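Local coordinates for adenylyl-sulfate kinase 1, chloroplastic (Arabidopsis thaliana, PDB 4FXP), which phosphorylates adenosine 5'-phosphosulfate with ATP to make 3'-phosphoadenylyl sulfate, the activated form of sulfate, at residues Pro107-Arg112 against Pro165-Glu170. Numbering follows the deposited sequence.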
ATOM      1  N   PRO A 107       8.489   6.509 -17.062  1.00 28.10           N
ATOM      2  CA  PRO A 107       9.226   6.598 -18.325  1.00 27.64           C
ATOM      3  C   PRO A 107      10.602   5.944 -18.388  1.00 32.19           C
ATOM      4  O   PRO A 107      11.101   5.731 -19.494  1.00 31.54           O
ATOM      5  CB  PRO A 107       9.362   8.116 -18.507  1.00 33.46           C
ATOM      6  CG  PRO A 107       9.419   8.643 -17.103  1.00 34.63           C
ATOM      7  CD  PRO A 107       8.520   7.750 -16.291  1.00 32.15           C
ATOM      8  N   TYR A 108      11.215   5.635 -17.257  1.00 27.43           N
ATOM      9  CA  TYR A 108      12.588   5.130 -17.285  1.00 37.02           C
ATOM     10  C   TYR A 108      12.661   3.622 -17.082  1.00 37.09           C
ATOM     11  O   TYR A 108      12.128   3.094 -16.110  1.00 31.89           O
ATOM     12  CB  TYR A 108      13.449   5.836 -16.237  1.00 37.11           C
ATOM     13  CG  TYR A 108      13.382   7.345 -16.290  1.00 43.34           C
ATOM     14  CD1 TYR A 108      13.696   8.044 -17.451  1.00 47.57           C
ATOM     15  CD2 TYR A 108      13.016   8.073 -15.173  1.00 39.40           C
ATOM     16  CE1 TYR A 108      13.637   9.433 -17.487  1.00 51.93           C
ATOM     17  CE2 TYR A 108      12.957   9.451 -15.200  1.00 43.27           C
ATOM     18  CZ  TYR A 108      13.265  10.128 -16.349  1.00 53.67           C
ATOM     19  OH  TYR A 108      13.195  11.503 -16.343  1.00 61.93           O
ATOM     20  N   ARG A 109      13.338   2.938 -18.000  1.00 33.79           N
ATOM     21  CA  ARG A 109      13.451   1.482 -17.958  1.00 31.63           C
ATOM     22  C   ARG A 109      14.109   0.969 -16.685  1.00 31.74           C
ATOM     23  O   ARG A 109      13.682  -0.040 -16.126  1.00 31.22           O
ATOM     24  CB  ARG A 109      14.218   0.947 -19.185  1.00 33.35           C
ATOM     25  CG  ARG A 109      13.335   0.648 -20.386  1.00 39.37           C
ATOM     26  CD  ARG A 109      14.107  -0.007 -21.552  1.00 40.99           C
ATOM     27  NE  ARG A 109      15.178   0.841 -22.058  1.00 36.07           N
ATOM     28  CZ  ARG A 109      15.122   1.554 -23.181  1.00 41.40           C
ATOM     29  NH1 ARG A 109      14.038   1.525 -23.960  1.00 31.86           N
ATOM     30  NH2 ARG A 109      16.165   2.293 -23.534  1.00 41.42           N
ATOM     31  N   THR A 110      15.162   1.641 -16.237  1.00 31.58           N
ATOM     32  CA  THR A 110      15.900   1.151 -15.072  1.00 34.65           C
ATOM     33  C   THR A 110      15.016   1.148 -13.825  1.00 36.15           C
ATOM     34  O   THR A 110      15.155   0.292 -12.943  1.00 30.04           O
ATOM     35  CB  THR A 110      17.181   1.969 -14.807  1.00 38.31           C
ATOM     36  OG1 THR A 110      17.935   1.346 -13.760  1.00 42.39           O
ATOM     37  CG2 THR A 110      16.846   3.402 -14.411  1.00 35.90           C
ATOM     38  N   ASP A 111      14.097   2.104 -13.764  1.00 31.77           N
ATOM     39  CA  ASP A 111      13.224   2.222 -12.606  1.00 30.59           C
ATOM     40  C   ASP A 111      12.108   1.187 -12.646  1.00 28.81           C
ATOM     41  O   ASP A 111      11.811   0.562 -11.628  1.00 30.30           O
ATOM     42  CB  ASP A 111      12.692   3.649 -12.475  1.00 30.47           C
ATOM     43  CG  ASP A 111      13.801   4.649 -12.199  1.00 37.46           C
ATOM     44  OD1 ASP A 111      14.711   4.313 -11.417  1.00 40.13           O
ATOM     45  OD2 ASP A 111      13.770   5.764 -12.764  1.00 40.63           O
ATOM     46  N   ARG A 112      11.502   0.979 -13.815  1.00 29.34           N
ATOM     47  CA  ARG A 112      10.534  -0.109 -13.940  1.00 28.35           C
ATOM     48  C   ARG A 112      11.206  -1.463 -13.684  1.00 31.14           C
ATOM     49  O   ARG A 112      10.640  -2.330 -13.018  1.00 26.41           O
ATOM     50  CB  ARG A 112       9.817  -0.107 -15.299  1.00 26.82           C
ATOM     51  CG  ARG A 112       9.030   1.164 -15.613  1.00 24.79           C
ATOM     52  CD  ARG A 112       8.151   1.002 -16.857  1.00 26.46           C
ATOM     53  NE  ARG A 112       8.922   0.463 -17.985  1.00 25.34           N
ATOM     54  CZ  ARG A 112       9.492   1.196 -18.933  1.00 26.46           C
ATOM     55  NH1 ARG A 112       9.378   2.519 -18.916  1.00 27.29           N
ATOM     56  NH2 ARG A 112      10.184   0.607 -19.906  1.00 27.85           N
ATOM     57  N   PRO A 165      10.685   2.929 -23.803  1.00 33.00           N
ATOM     58  CA  PRO A 165       9.776   1.779 -23.869  1.00 29.84           C
ATOM     59  C   PRO A 165      10.389   0.500 -23.317  1.00 29.56           C
ATOM     60  O   PRO A 165      11.605   0.337 -23.361  1.00 32.61           O
ATOM     61  CB  PRO A 165       9.503   1.628 -25.374  1.00 33.49           C
ATOM     62  CG  PRO A 165      10.560   2.421 -26.054  1.00 36.78           C
ATOM     63  CD  PRO A 165      10.930   3.524 -25.127  1.00 26.63           C
ATOM     64  N   PRO A 166       9.546  -0.407 -22.798  1.00 30.59           N
ATOM     65  CA  PRO A 166      10.005  -1.709 -22.306  1.00 28.00           C
ATOM     66  C   PRO A 166      10.634  -2.515 -23.436  1.00 36.12           C
ATOM     67  O   PRO A 166      10.110  -2.513 -24.551  1.00 34.64           O
ATOM     68  CB  PRO A 166       8.708  -2.387 -21.854  1.00 33.04           C
ATOM     69  CG  PRO A 166       7.759  -1.264 -21.581  1.00 37.46           C
ATOM     70  CD  PRO A 166       8.103  -0.202 -22.575  1.00 33.52           C
ATOM     71  N   LEU A 167      11.736  -3.197 -23.151  1.00 38.56           N
ATOM     72  CA  LEU A 167      12.403  -4.027 -24.153  1.00 42.32           C
ATOM     73  C   LEU A 167      11.864  -5.457 -24.136  1.00 44.50           C
ATOM     74  O   LEU A 167      12.032  -6.205 -25.097  1.00 40.32           O
ATOM     75  CB  LEU A 167      13.916  -4.045 -23.907  1.00 41.24           C
ATOM     76  CG  LEU A 167      14.549  -2.657 -23.854  1.00 40.46           C
ATOM     77  CD1 LEU A 167      16.048  -2.721 -23.637  1.00 38.41           C
ATOM     78  CD2 LEU A 167      14.226  -1.905 -25.126  1.00 38.67           C
ATOM     79  N   ASN A 168      11.233  -5.842 -23.034  1.00 35.29           N
ATOM     80  CA  ASN A 168      10.721  -7.198 -22.905  1.00 43.79           C
ATOM     81  C   ASN A 168       9.525  -7.284 -21.970  1.00 44.54           C
ATOM     82  O   ASN A 168       9.568  -7.981 -20.955  1.00 42.94           O
ATOM     83  CB  ASN A 168      11.826  -8.145 -22.430  1.00 57.50           C
ATOM     84  CG  ASN A 168      11.466  -9.604 -22.622  1.00 66.92           C
ATOM     85  OD1 ASN A 168      10.701  -9.953 -23.522  1.00 58.96           O
ATOM     86  ND2 ASN A 168      12.018 -10.467 -21.777  1.00 72.65           N
ATOM     87  N   CYS A 169       8.455  -6.576 -22.312  1.00 33.96           N
ATOM     88  CA  CYS A 169       7.246  -6.612 -21.496  1.00 26.82           C
ATOM     89  C   CYS A 169       6.402  -7.837 -21.815  1.00 32.48           C
ATOM     90  O   CYS A 169       6.504  -8.406 -22.899  1.00 32.10           O
ATOM     91  CB  CYS A 169       6.423  -5.340 -21.696  1.00 32.52           C
ATOM     92  SG  CYS A 169       5.808  -5.125 -23.365  1.00 39.37           S
ATOM     93  N   GLU A 170       5.574  -8.240 -20.862  1.00 28.48           N
ATOM     94  CA  GLU A 170       4.716  -9.410 -21.012  1.00 29.96           C
ATOM     95  C   GLU A 170       3.566  -9.142 -21.976  1.00 36.27           C
ATOM     96  O   GLU A 170       3.126 -10.029 -22.709  1.00 28.60           O
ATOM     97  CB  GLU A 170       4.157  -9.824 -19.645  1.00 24.49           C
ATOM     98  CG  GLU A 170       5.151 -10.579 -18.760  1.00 33.14           C
ATOM     99  CD  GLU A 170       6.263  -9.702 -18.200  1.00 33.08           C
ATOM    100  OE1 GLU A 170       6.098  -8.466 -18.126  1.00 32.43           O
ATOM    101  OE2 GLU A 170       7.305 -10.262 -17.810  1.00 35.97           O
TER
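Arg109 and Pro166 bring the backbones nearest, CA to CA 6.4 Å, where the first turn of helix 109-117 faces the irregular chain 165-170 leading into strand 171-173. Arg109 extends to this chain and gives NH1 to the carbonyl O of Pro165, 2.8 Å away, in a nearly straight bond (165° at the hydrogen) that lies in both the guanidinium and the carbonyl plane. A bend at chi3 (-61°) turns the guanidinium back to that oxygen, while its CD packs 3.5 Å from CG of Leu167. The leucine crosses the arginine at about a right angle, with CD1 over one guanidinium face. With an alanine here, the Pro165 carbonyl would probably lose this donor and Leu167 the aliphatic chain it packs against. In this P-loop kinase fold of parallel strands, the helix begins just beyond Ser106, probably the residue that forms a phosphoserine intermediate, and Pro107 touches the bound adenosine-5'-phosphosulfate. One turn on, buried Arg112 puts NH2 obliquely against the Pro165-Pro166 peptide, 3.1 Å from Pro166 N, a contact but no hydrogen bond, since this nitrogen carries no hydrogen and its lone pair is delocalised into the carbonyl; Pro166 CD and CG lie 3.5 Å from the same NH2. The polar grip on Arg112 comes from elsewhere: NE forms a salt bridge with Glu126 on strand 124-129, NH1 bonds Ser106 O and NH2 bonds Glu164 O.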